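Local coordinates for cytosine deaminase (Klebsiella pneumoniae, PDB 4R88), which catalyses the hydrolytic deamination of cytosine to uracil with release of ammonia, and here holds iron(II) and 5-fluorocytosine in its active site, at residues V53-H58 with N302-Q307; L144-F149 with M170-V175; R204-H209 with R231-Q236. All blocks are in the same frame, centred on the assembly; numbering follows the deposited sequence. Where two conformers were deposited one is given.

Contact 1: residues V53-H58 with N302-Q307; sequences VEPHIH and NVCFAQ. With FE2 (Fe (II) ion), chain T; 1LD (5-fluorocytosine), chain S.
The carboxylate of Glu54 and the amide of Gln307 are turned 42° against each other and meet through OE1 of Glu54. Gln307 NE2 reaches this oxygen, Glu54 OE1, at 2.6 Å on its anti lone pair, while the backbone N of Gln307 bonds to Glu54 OE1 at 2.8 Å from the syn side, 23° out of the carboxylate plane. The other oxygen, Glu54 OE2, accepts from His56 N at 2.9 Å, so both oxygens fix the rotation of the carboxylate. A bend at chi2 (45°) carries the acid across to the facing segment. One face of the His58 ring bears C6 of 5-fluorocytosine, 3.6 Å from His58 NE2 and displaced toward the rim. NE2 of His56 and NE2 of His58 bind iron(II), with His209 and Asp308 as the other protein ligands. Ala306 CB packs on His56 CB at 3.6 Å and on Pro55 CG at 3.8 Å, and a water lies between Val53 O and Phe305 O. The contact closes the TIM barrel, joining strand 46-57 to strand 303-305 through side chains and water; Ile322 of helix 322-332 touches Glu54 and Gln307, helix 350-355 touches Cys304, and Ile268 of strand 266-269 packs against Pro55 and Ala306.

Contact 2: residues L144-F149 with M170-V175; sequences LQIVAF and MGADVV. With 1LD (5-fluorocytosine), chain S; EDO (1,2-ethanediol), chain C.
Three hydrogen bonds run between Ile146 or Ala148 and the segment 170-175. Ala148 N donates to Val174 O at 2.9 Å, and Val174 N gives a weak, bent bond to Ile146 O, so Val147 and Val174 pair as parallel strand neighbours. The CA-H of Val147 also points at this carbonyl, with Val147 CA 3.3 Å from Val174 O. Where the second strand has not yet begun, a side chain stands in for the backbone: Asp173 OD2 accepts from Ile146 N at 2.8 Å on its anti lone pair. The other oxygen, Asp173 OD1, forms a salt bridge with Lys135. Gln145 OE1, hydrogen-bonded to Arg115, also lies against Val174 CG2.

These bonds join the two strands of a beta-alpha-beta unit of the TIM barrel, strand 143-149, helix 160-169 and strand 174-175. Gly171, at positive phi, ends the helix in a Schellman motif before the chain turns back toward the sheet.

Apolar contacts fall on two sides. Toward the barrel interior Val147 CG2 packs on Val174 CB at 3.7 Å, the two branched side chains crossing at a slant; Val147 has CG1 anti to its own N (chi1 -172°), which leaves CG2 beside that N and in contact with Val174. On the helix side Ala148 CB meets Ala172 CB at 4.0 Å, and Ile146 CG2 meets Ala172 CB at 4.2 Å. Ala167 and Ile168 of helix 160-169 cover Ala148, and Leu128 and Leu132 of helix 126-137 cover Ile146.

At the far end of strand 143-149, Phe149 stacks on His209 and presents its ring edge to 5-fluorocytosine, with Phe149 CZ 3.6 Å from ligand O2.

Contact 3: residues R204-H209 with R231-Q236; sequences RLVDVH and RGMGAQ. With FE2 (Fe (II) ion), chain T; 1LD (5-fluorocytosine), chain S.
A short 3-10 turn, residues 234-236, leads from helix 220-231 into strand 237-241 of the barrel, and its last residue, Gln236, meets Leu205 and Val206 at the start of strand 205-210. Val206 N donates to Gln236 O at 3.0 Å, nearly straight (160° at the hydrogen), with the donor tilted 21° from the carbonyl plane. The turn is itself closed by Gln236 N bonding to Met233 O at 2.8 Å, so the backbone of Gln236 is held at both its N and its O. Leu205 lies alongside the same carbonyl: Leu205 CA is 3.6 Å from Gln236 O, and in one of the two conformers of Gln236 the CD2 of Leu205 reaches Gln236 CB at 4.0 Å. On the helix side the methyl end of Met233 comes to Val206, Met233 CE lying 4.2 Å from Val206 CG2; Ala199 of helix 185-202 touches Val206 as well. Gly232, at positive phi, caps helix 220-231 with a Schellman motif just before Met233. Farther along the strand Asp207 is held by Arg115 and Ser240, and His209 NE2 binds iron(II) at 2.5 Å. The metal-binding histidine near the C-terminal end of the strand, with the turn packed at its other end, fits the amidohydrolase TIM barrel, whose active site lies at the C-terminal ends of the strands.

Contact 1 is wholly buried near the centre of the chain, whereas the centres of contacts 2 and 3 lie about 14 and 15 Å from the chain's centre, contact 2 still buried and contact 3 only partly. Contact 1 joins the first and last barrel strands through a buried carboxylate, apolar packing and a water rather than by direct strand pairing; contact 2 pairs strands by backbone bonds, extended by an aspartate side chain, and contact 3 holds a turn by one backbone bond. Contacts 2 and 3 share a border: Val175 N lies 2.8 Å from Leu205 O, a probable hydrogen bond. Contacts 1 and 3 together supply His56, His58 and His209 to the iron, and Phe149 of contact 2 packs against this group.

Contact 1: residues V53-H58 with N302-Q307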
loop_
_atom_site.group_PDB
_atom_site.type_symbol
_atom_site.label_atom_id
_atom_site.label_comp_id
_atom_site.label_asym_id
_atom_site.label_seq_id
_atom_site.Cartn_x
_atom_site.Cartn_y
_atom_site.Cartn_z
ATOM N N VAL B 53 14.862 1.818 9.665
ATOM C CA VAL B 53 14.883 0.866 10.759
ATOM C C VAL B 53 13.722 -0.096 10.560
ATOM O O VAL B 53 12.622 0.323 10.195
ATOM C CB VAL B 53 14.688 1.583 12.099
ATOM C CG1 VAL B 53 14.716 0.588 13.257
ATOM C CG2 VAL B 53 15.746 2.659 12.286
ATOM N N GLU B 54 13.976 -1.382 10.773
ATOM C CA GLU B 54 12.915 -2.392 10.816
ATOM C C GLU B 54 12.819 -2.921 12.260
ATOM O O GLU B 54 13.528 -3.845 12.643
ATOM C CB GLU B 54 13.218 -3.510 9.821
ATOM C CG GLU B 54 12.239 -4.676 9.900
ATOM C CD GLU B 54 10.808 -4.185 9.983
ATOM O OE1 GLU B 54 10.238 -3.805 8.933
ATOM O OE2 GLU B 54 10.266 -4.147 11.105
ATOM N N PRO B 55 11.948 -2.307 13.077
ATOM C CA PRO B 55 11.961 -2.529 14.525
ATOM C C PRO B 55 11.202 -3.783 14.959
ATOM O O PRO B 55 11.174 -4.101 16.153
ATOM C CB PRO B 55 11.257 -1.283 15.059
ATOM C CG PRO B 55 10.277 -0.944 13.956
ATOM C CD PRO B 55 11.011 -1.234 12.684
ATOM N N HIS B 56 10.587 -4.478 14.005
ATOM C CA HIS B 56 9.815 -5.667 14.335
ATOM C C HIS B 56 9.678 -6.581 13.132
ATOM O O HIS B 56 8.867 -6.329 12.245
ATOM C CB HIS B 56 8.428 -5.252 14.826
ATOM C CG HIS B 56 7.610 -6.386 15.344
ATOM N ND1 HIS B 56 7.103 -6.410 16.628
ATOM C CD2 HIS B 56 7.201 -7.533 14.754
ATOM C CE1 HIS B 56 6.418 -7.524 16.802
ATOM N NE2 HIS B 56 6.464 -8.220 15.683
ATOM N N ILE B 57 10.463 -7.650 13.109
ATOM C CA ILE B 57 10.363 -8.650 12.054
ATOM C C ILE B 57 10.642 -10.056 12.623
ATOM O O ILE B 57 11.284 -10.187 13.648
ATOM C CB ILE B 57 11.304 -8.312 10.887
ATOM C CG1 ILE B 57 10.932 -9.106 9.636
ATOM C CG2 ILE B 57 12.787 -8.533 11.291
ATOM C CD1 ILE B 57 11.577 -8.561 8.365
ATOM N N HIS B 58 10.107 -11.092 11.986
ATOM C CA HIS B 58 10.327 -12.473 12.431
ATOM C C HIS B 58 11.254 -13.197 11.463
ATOM O O HIS B 58 10.781 -13.926 10.593
ATOM C CB HIS B 58 8.996 -13.228 12.511
ATOM C CG HIS B 58 8.100 -12.737 13.600
ATOM N ND1 HIS B 58 8.038 -13.339 14.838
ATOM C CD2 HIS B 58 7.256 -11.682 13.652
ATOM C CE1 HIS B 58 7.193 -12.678 15.606
ATOM N NE2 HIS B 58 6.705 -11.668 14.909
ATOM N N ASN B 302 5.703 7.934 21.570
ATOM C CA ASN B 302 6.511 7.413 20.460
ATOM C C ASN B 302 5.893 6.182 19.811
ATOM O O ASN B 302 5.705 5.160 20.465
ATOM C CB ASN B 302 7.937 7.074 20.931
ATOM C CG ASN B 302 8.886 6.798 19.764
ATOM O OD1 ASN B 302 8.973 7.588 18.827
ATOM N ND2 ASN B 302 9.580 5.669 19.808
ATOM N N VAL B 303 5.599 6.276 18.515
ATOM C CA VAL B 303 5.031 5.164 17.773
ATOM C C VAL B 303 5.718 5.062 16.408
ATOM O O VAL B 303 6.156 6.073 15.850
ATOM C CB VAL B 303 3.456 5.304 17.637
ATOM C CG1 VAL B 303 3.090 6.572 16.893
ATOM C CG2 VAL B 303 2.832 4.069 16.957
ATOM N N CYS B 304 5.836 3.846 15.877
ATOM C CA CYS B 304 6.485 3.664 14.578
ATOM C C CYS B 304 5.921 2.453 13.849
ATOM O O CYS B 304 5.155 1.683 14.425
ATOM C CB CYS B 304 8.005 3.536 14.739
ATOM S SG CYS B 304 8.500 2.193 15.824
ATOM N N PHE B 305 6.292 2.298 12.579
ATOM C CA PHE B 305 5.759 1.219 11.755
ATOM C C PHE B 305 6.829 0.157 11.495
ATOM O O PHE B 305 8.030 0.452 11.516
ATOM C CB PHE B 305 5.252 1.752 10.407
ATOM C CG PHE B 305 4.045 2.651 10.498
ATOM C CD1 PHE B 305 2.860 2.209 11.078
ATOM C CD2 PHE B 305 4.084 3.926 9.958
ATOM C CE1 PHE B 305 1.736 3.042 11.125
ATOM C CE2 PHE B 305 2.967 4.773 10.011
ATOM C CZ PHE B 305 1.794 4.328 10.592
ATOM N N ALA B 306 6.382 -1.063 11.219
ATOM C CA ALA B 306 7.277 -2.185 10.951
ATOM C C ALA B 306 6.644 -3.136 9.934
ATOM O O ALA B 306 5.432 -3.146 9.777
ATOM C CB ALA B 306 7.577 -2.921 12.241
ATOM N N GLN B 307 7.460 -3.947 9.262
ATOM C CA GLN B 307 6.951 -4.926 8.285
ATOM C C GLN B 307 6.402 -6.213 8.895
ATOM O O GLN B 307 5.532 -6.864 8.304
ATOM C CB GLN B 307 8.046 -5.288 7.277
ATOM C CG GLN B 307 8.419 -4.125 6.387
ATOM C CD GLN B 307 9.759 -4.306 5.706
ATOM O OE1 GLN B 307 9.830 -4.830 4.594
ATOM N NE2 GLN B 307 10.829 -3.861 6.366
HETATM FE FE FE2 T . 5.091 -9.965 15.245
HETATM N N1 1LD S . 3.616 -14.316 15.518
HETATM C C6 1LD S . 4.044 -14.033 14.273
HETATM C C2 1LD S . 2.635 -13.583 16.069
HETATM O O2 1LD S . 2.208 -13.875 17.346
HETATM N N3 1LD S . 2.048 -12.564 15.420
HETATM C C4 1LD S . 2.440 -12.250 14.173
HETATM N N4 1LD S . 1.798 -11.167 13.490
HETATM C C5 1LD S . 3.464 -12.987 13.557
HETATM F F 1LD S . 3.882 -12.695 12.323
HETATM O O HOH W 1 10.323 1.759 11.274
#

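Contact 2: residues L144-F149 with M170-V175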
loop_
_atom_site.group_PDB
_atom_site.type_symbol
_atom_site.label_atom_id
_atom_site.label_comp_id
_atom_site.label_asym_id
_atom_site.label_seq_id
_atom_site.Cartn_x
_atom_site.Cartn_y
_atom_site.Cartn_z
ATOM N N LEU B 144 21.727 -5.902 14.421
ATOM C CA LEU B 144 20.566 -6.738 14.721
ATOM C C LEU B 144 20.324 -6.873 16.220
ATOM O O LEU B 144 21.248 -7.191 16.974
ATOM C CB LEU B 144 20.784 -8.136 14.133
ATOM C CG LEU B 144 19.656 -9.165 14.263
ATOM C CD1 LEU B 144 18.422 -8.722 13.483
ATOM C CD2 LEU B 144 20.130 -10.523 13.775
ATOM N N GLN B 145 19.088 -6.627 16.650
ATOM C CA GLN B 145 18.678 -6.968 18.005
ATOM C C GLN B 145 17.832 -8.220 17.942
ATOM O O GLN B 145 17.121 -8.454 16.959
ATOM C CB GLN B 145 17.881 -5.844 18.652
ATOM C CG GLN B 145 18.691 -4.591 18.857
ATOM C CD GLN B 145 17.898 -3.509 19.553
ATOM O OE1 GLN B 145 16.792 -3.754 20.039
ATOM N NE2 GLN B 145 18.464 -2.302 19.609
ATOM N N ILE B 146 17.929 -9.040 18.979
ATOM C CA ILE B 146 17.190 -10.297 19.011
ATOM C C ILE B 146 16.255 -10.308 20.200
ATOM O O ILE B 146 16.681 -10.034 21.328
ATOM C CB ILE B 146 18.153 -11.491 19.112
ATOM C CG1 ILE B 146 19.016 -11.558 17.852
ATOM C CG2 ILE B 146 17.357 -12.796 19.327
ATOM C CD1 ILE B 146 20.152 -12.546 17.930
ATOM N N VAL B 147 14.981 -10.610 19.947
ATOM C CA VAL B 147 13.991 -10.668 21.008
ATOM C C VAL B 147 13.680 -12.127 21.298
ATOM O O VAL B 147 13.404 -12.894 20.382
ATOM C CB VAL B 147 12.662 -10.002 20.608
ATOM C CG1 VAL B 147 11.736 -9.927 21.819
ATOM C CG2 VAL B 147 12.900 -8.607 20.019
ATOM N N ALA B 148 13.720 -12.513 22.566
ATOM C CA ALA B 148 13.296 -13.851 22.933
ATOM C C ALA B 148 11.766 -13.874 22.979
ATOM O O ALA B 148 11.136 -13.335 23.896
ATOM C CB ALA B 148 13.943 -14.283 24.269
ATOM N N PHE B 149 11.169 -14.483 21.958
ATOM C CA PHE B 149 9.730 -14.409 21.748
ATOM C C PHE B 149 9.085 -15.773 21.959
ATOM O O PHE B 149 9.335 -16.706 21.203
ATOM C CB PHE B 149 9.457 -13.897 20.329
ATOM C CG PHE B 149 8.019 -13.989 19.910
ATOM C CD1 PHE B 149 7.025 -13.374 20.656
ATOM C CD2 PHE B 149 7.660 -14.681 18.761
ATOM C CE1 PHE B 149 5.679 -13.446 20.263
ATOM C CE2 PHE B 149 6.316 -14.767 18.359
ATOM C CZ PHE B 149 5.330 -14.143 19.109
ATOM N N MET B 170 21.615 -16.775 26.939
ATOM C CA MET B 170 22.395 -16.936 25.713
ATOM C C MET B 170 22.673 -15.605 25.014
ATOM O O MET B 170 23.441 -15.557 24.053
ATOM C CB MET B 170 21.661 -17.852 24.732
ATOM C CG MET B 170 21.669 -19.322 25.146
ATOM S SD MET B 170 20.405 -20.245 24.220
ATOM C CE MET B 170 21.175 -20.247 22.604
ATOM N N GLY B 171 22.009 -14.541 25.456
ATOM C CA GLY B 171 22.333 -13.214 24.970
ATOM C C GLY B 171 21.298 -12.549 24.091
ATOM O O GLY B 171 21.618 -11.580 23.410
ATOM N N ALA B 172 20.056 -13.035 24.098
ATOM C CA ALA B 172 19.004 -12.265 23.443
ATOM C C ALA B 172 18.960 -10.883 24.110
ATOM O O ALA B 172 18.977 -10.791 25.337
ATOM C CB ALA B 172 17.665 -12.972 23.555
ATOM N N ASP B 173 18.914 -9.826 23.297
ATOM C CA ASP B 173 18.962 -8.434 23.768
ATOM C C ASP B 173 17.655 -7.948 24.393
ATOM O O ASP B 173 17.641 -6.974 25.150
ATOM C CB ASP B 173 19.288 -7.496 22.593
ATOM C CG ASP B 173 20.402 -8.028 21.717
ATOM O OD1 ASP B 173 21.573 -7.945 22.141
ATOM O OD2 ASP B 173 20.112 -8.545 20.616
ATOM N N VAL B 174 16.557 -8.604 24.036
ATOM C CA VAL B 174 15.223 -8.102 24.351
ATOM C C VAL B 174 14.352 -9.256 24.834
ATOM O O VAL B 174 14.432 -10.358 24.311
ATOM C CB VAL B 174 14.561 -7.507 23.100
ATOM C CG1 VAL B 174 13.271 -6.765 23.460
ATOM C CG2 VAL B 174 15.529 -6.578 22.355
ATOM N N VAL B 175 13.532 -8.998 25.846
ATOM C CA VAL B 175 12.605 -9.994 26.365
ATOM C C VAL B 175 11.243 -9.766 25.728
ATOM O O VAL B 175 10.712 -8.649 25.773
ATOM C CB VAL B 175 12.488 -9.887 27.899
ATOM C CG1 VAL B 175 11.437 -10.841 28.430
ATOM C CG2 VAL B 175 13.853 -10.150 28.555
HETATM N N1 1LD S . 3.616 -14.316 15.518
HETATM C C6 1LD S . 4.044 -14.033 14.273
HETATM C C2 1LD S . 2.635 -13.583 16.069
HETATM O O2 1LD S . 2.208 -13.875 17.346
HETATM N N3 1LD S . 2.048 -12.564 15.420
HETATM C C4 1LD S . 2.440 -12.250 14.173
HETATM N N4 1LD S . 1.798 -11.167 13.490
HETATM C C5 1LD S . 3.464 -12.987 13.557
HETATM F F 1LD S . 3.882 -12.695 12.323
HETATM C C1 EDO C . 23.733 -8.134 24.569
HETATM O O1 EDO C . 23.398 -9.453 25.011
HETATM C C2 EDO C . 22.607 -7.200 24.988
HETATM O O2 EDO C . 22.348 -7.401 26.381
#

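Contact 3: residues R204-H209 with R231-Q236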
loop_
_atom_site.group_PDB
_atom_site.type_symbol
_atom_site.label_atom_id
_atom_site.label_comp_id
_atom_site.label_asym_id
_atom_site.label_seq_id
_atom_site.Cartn_x
_atom_site.Cartn_y
_atom_site.Cartn_z
ATOM N N ARG B 204 17.791 -6.201 30.466
ATOM C CA ARG B 204 17.479 -6.286 29.041
ATOM C C ARG B 204 16.358 -5.338 28.656
ATOM O O ARG B 204 15.633 -4.840 29.526
ATOM C CB ARG B 204 17.087 -7.717 28.656
ATOM C CG ARG B 204 18.170 -8.782 28.989
ATOM C CD ARG B 204 19.473 -8.459 28.274
ATOM N NE ARG B 204 20.585 -9.219 28.848
ATOM C CZ ARG B 204 20.853 -10.477 28.523
ATOM N NH1 ARG B 204 21.854 -11.116 29.091
ATOM N NH2 ARG B 204 20.103 -11.097 27.626
ATOM N N LEU B 205 16.205 -5.112 27.349
ATOM C CA LEU B 205 15.064 -4.372 26.834
ATOM C C LEU B 205 13.832 -5.288 26.823
ATOM O O LEU B 205 13.937 -6.484 27.066
ATOM C CB LEU B 205 15.342 -3.810 25.430
ATOM C CG LEU B 205 16.637 -2.991 25.256
ATOM C CD1 LEU B 205 16.792 -2.488 23.820
ATOM C CD2 LEU B 205 16.656 -1.834 26.218
ATOM N N VAL B 206 12.669 -4.707 26.551
ATOM C CA VAL B 206 11.404 -5.439 26.527
ATOM C C VAL B 206 10.647 -5.060 25.270
ATOM O O VAL B 206 10.596 -3.884 24.897
ATOM C CB VAL B 206 10.528 -5.077 27.750
ATOM C CG1 VAL B 206 9.131 -5.660 27.617
ATOM C CG2 VAL B 206 11.191 -5.557 29.028
ATOM N N ASP B 207 10.071 -6.051 24.604
ATOM C CA ASP B 207 9.226 -5.796 23.448
ATOM C C ASP B 207 8.214 -6.931 23.337
ATOM O O ASP B 207 8.534 -8.036 22.896
ATOM C CB ASP B 207 10.045 -5.673 22.163
ATOM C CG ASP B 207 9.194 -5.237 20.969
ATOM O OD1 ASP B 207 9.733 -4.572 20.054
ATOM O OD2 ASP B 207 7.984 -5.562 20.938
ATOM N N VAL B 208 6.984 -6.623 23.722
ATOM C CA VAL B 208 5.961 -7.638 23.921
ATOM C C VAL B 208 4.909 -7.566 22.810
ATOM O O VAL B 208 4.443 -6.477 22.478
ATOM C CB VAL B 208 5.284 -7.434 25.312
ATOM C CG1 VAL B 208 4.080 -8.353 25.488
ATOM C CG2 VAL B 208 6.285 -7.652 26.438
ATOM N N HIS B 209 4.564 -8.709 22.215
ATOM C CA HIS B 209 3.384 -8.786 21.341
ATOM C C HIS B 209 2.195 -8.638 22.237
ATOM O O HIS B 209 1.825 -9.570 22.945
ATOM C CB HIS B 209 3.260 -10.140 20.664
ATOM C CG HIS B 209 4.206 -10.333 19.527
ATOM N ND1 HIS B 209 5.576 -10.294 19.686
ATOM C CD2 HIS B 209 3.984 -10.576 18.214
ATOM C CE1 HIS B 209 6.158 -10.510 18.521
ATOM N NE2 HIS B 209 5.214 -10.681 17.612
ATOM N N ARG B 231 8.629 0.405 37.555
ATOM C CA ARG B 231 10.009 -0.056 37.606
ATOM C C ARG B 231 10.969 0.982 37.042
ATOM O O ARG B 231 12.190 0.812 37.111
ATOM C CB ARG B 231 10.152 -1.384 36.869
ATOM C CG ARG B 231 9.404 -2.533 37.527
ATOM C CD ARG B 231 9.296 -3.703 36.570
ATOM N NE ARG B 231 8.302 -4.689 36.995
ATOM C CZ ARG B 231 8.599 -5.915 37.413
ATOM N NH1 ARG B 231 9.865 -6.320 37.465
ATOM N NH2 ARG B 231 7.630 -6.746 37.769
ATOM N N GLY B 232 10.417 2.055 36.486
ATOM C CA GLY B 232 11.220 3.124 35.920
ATOM C C GLY B 232 11.912 2.704 34.637
ATOM O O GLY B 232 12.974 3.216 34.297
ATOM N N MET B 233 11.290 1.787 33.909
ATOM C CA MET B 233 11.896 1.182 32.725
ATOM C C MET B 233 11.267 1.635 31.418
ATOM O O MET B 233 11.558 1.052 30.374
ATOM C CB MET B 233 11.731 -0.340 32.787
ATOM C CG MET B 233 12.564 -1.028 33.844
ATOM S SD MET B 233 12.039 -2.751 33.983
ATOM C CE MET B 233 12.540 -3.394 32.381
ATOM N N GLY B 234 10.399 2.645 31.478
ATOM C CA GLY B 234 9.606 3.059 30.328
ATOM C C GLY B 234 10.328 3.100 28.994
ATOM O O GLY B 234 9.935 2.425 28.055
ATOM N N ALA B 235 11.412 3.863 28.923
ATOM C CA ALA B 235 12.173 3.987 27.673
ATOM C C ALA B 235 12.690 2.648 27.106
ATOM O O ALA B 235 12.889 2.514 25.899
ATOM C CB ALA B 235 13.332 4.964 27.864
ATOM N N GLN B 236 12.892 1.672 27.989
ATOM C CA GLN B 236 13.401 0.350 27.611
ATOM C C GLN B 236 12.328 -0.614 27.090
ATOM O O GLN B 236 12.642 -1.727 26.650
ATOM C CB GLN B 236 14.108 -0.278 28.820
ATOM C CG GLN B 236 15.297 0.545 29.308
ATOM C CD GLN B 236 15.668 0.258 30.750
ATOM O OE1 GLN B 236 15.174 -0.690 31.357
ATOM N NE2 GLN B 236 16.545 1.087 31.306
HETATM FE FE FE2 T . 5.091 -9.965 15.245
HETATM N N1 1LD S . 3.616 -14.316 15.518
HETATM C C6 1LD S . 4.044 -14.033 14.273
HETATM C C2 1LD S . 2.635 -13.583 16.069
HETATM O O2 1LD S . 2.208 -13.875 17.346
HETATM N N3 1LD S . 2.048 -12.564 15.420
HETATM C C4 1LD S . 2.440 -12.250 14.173
HETATM N N4 1LD S . 1.798 -11.167 13.490
HETATM C C5 1LD S . 3.464 -12.987 13.557
HETATM F F 1LD S . 3.882 -12.695 12.323
HETATM O O HOH W 2 16.447 -3.275 32.191
#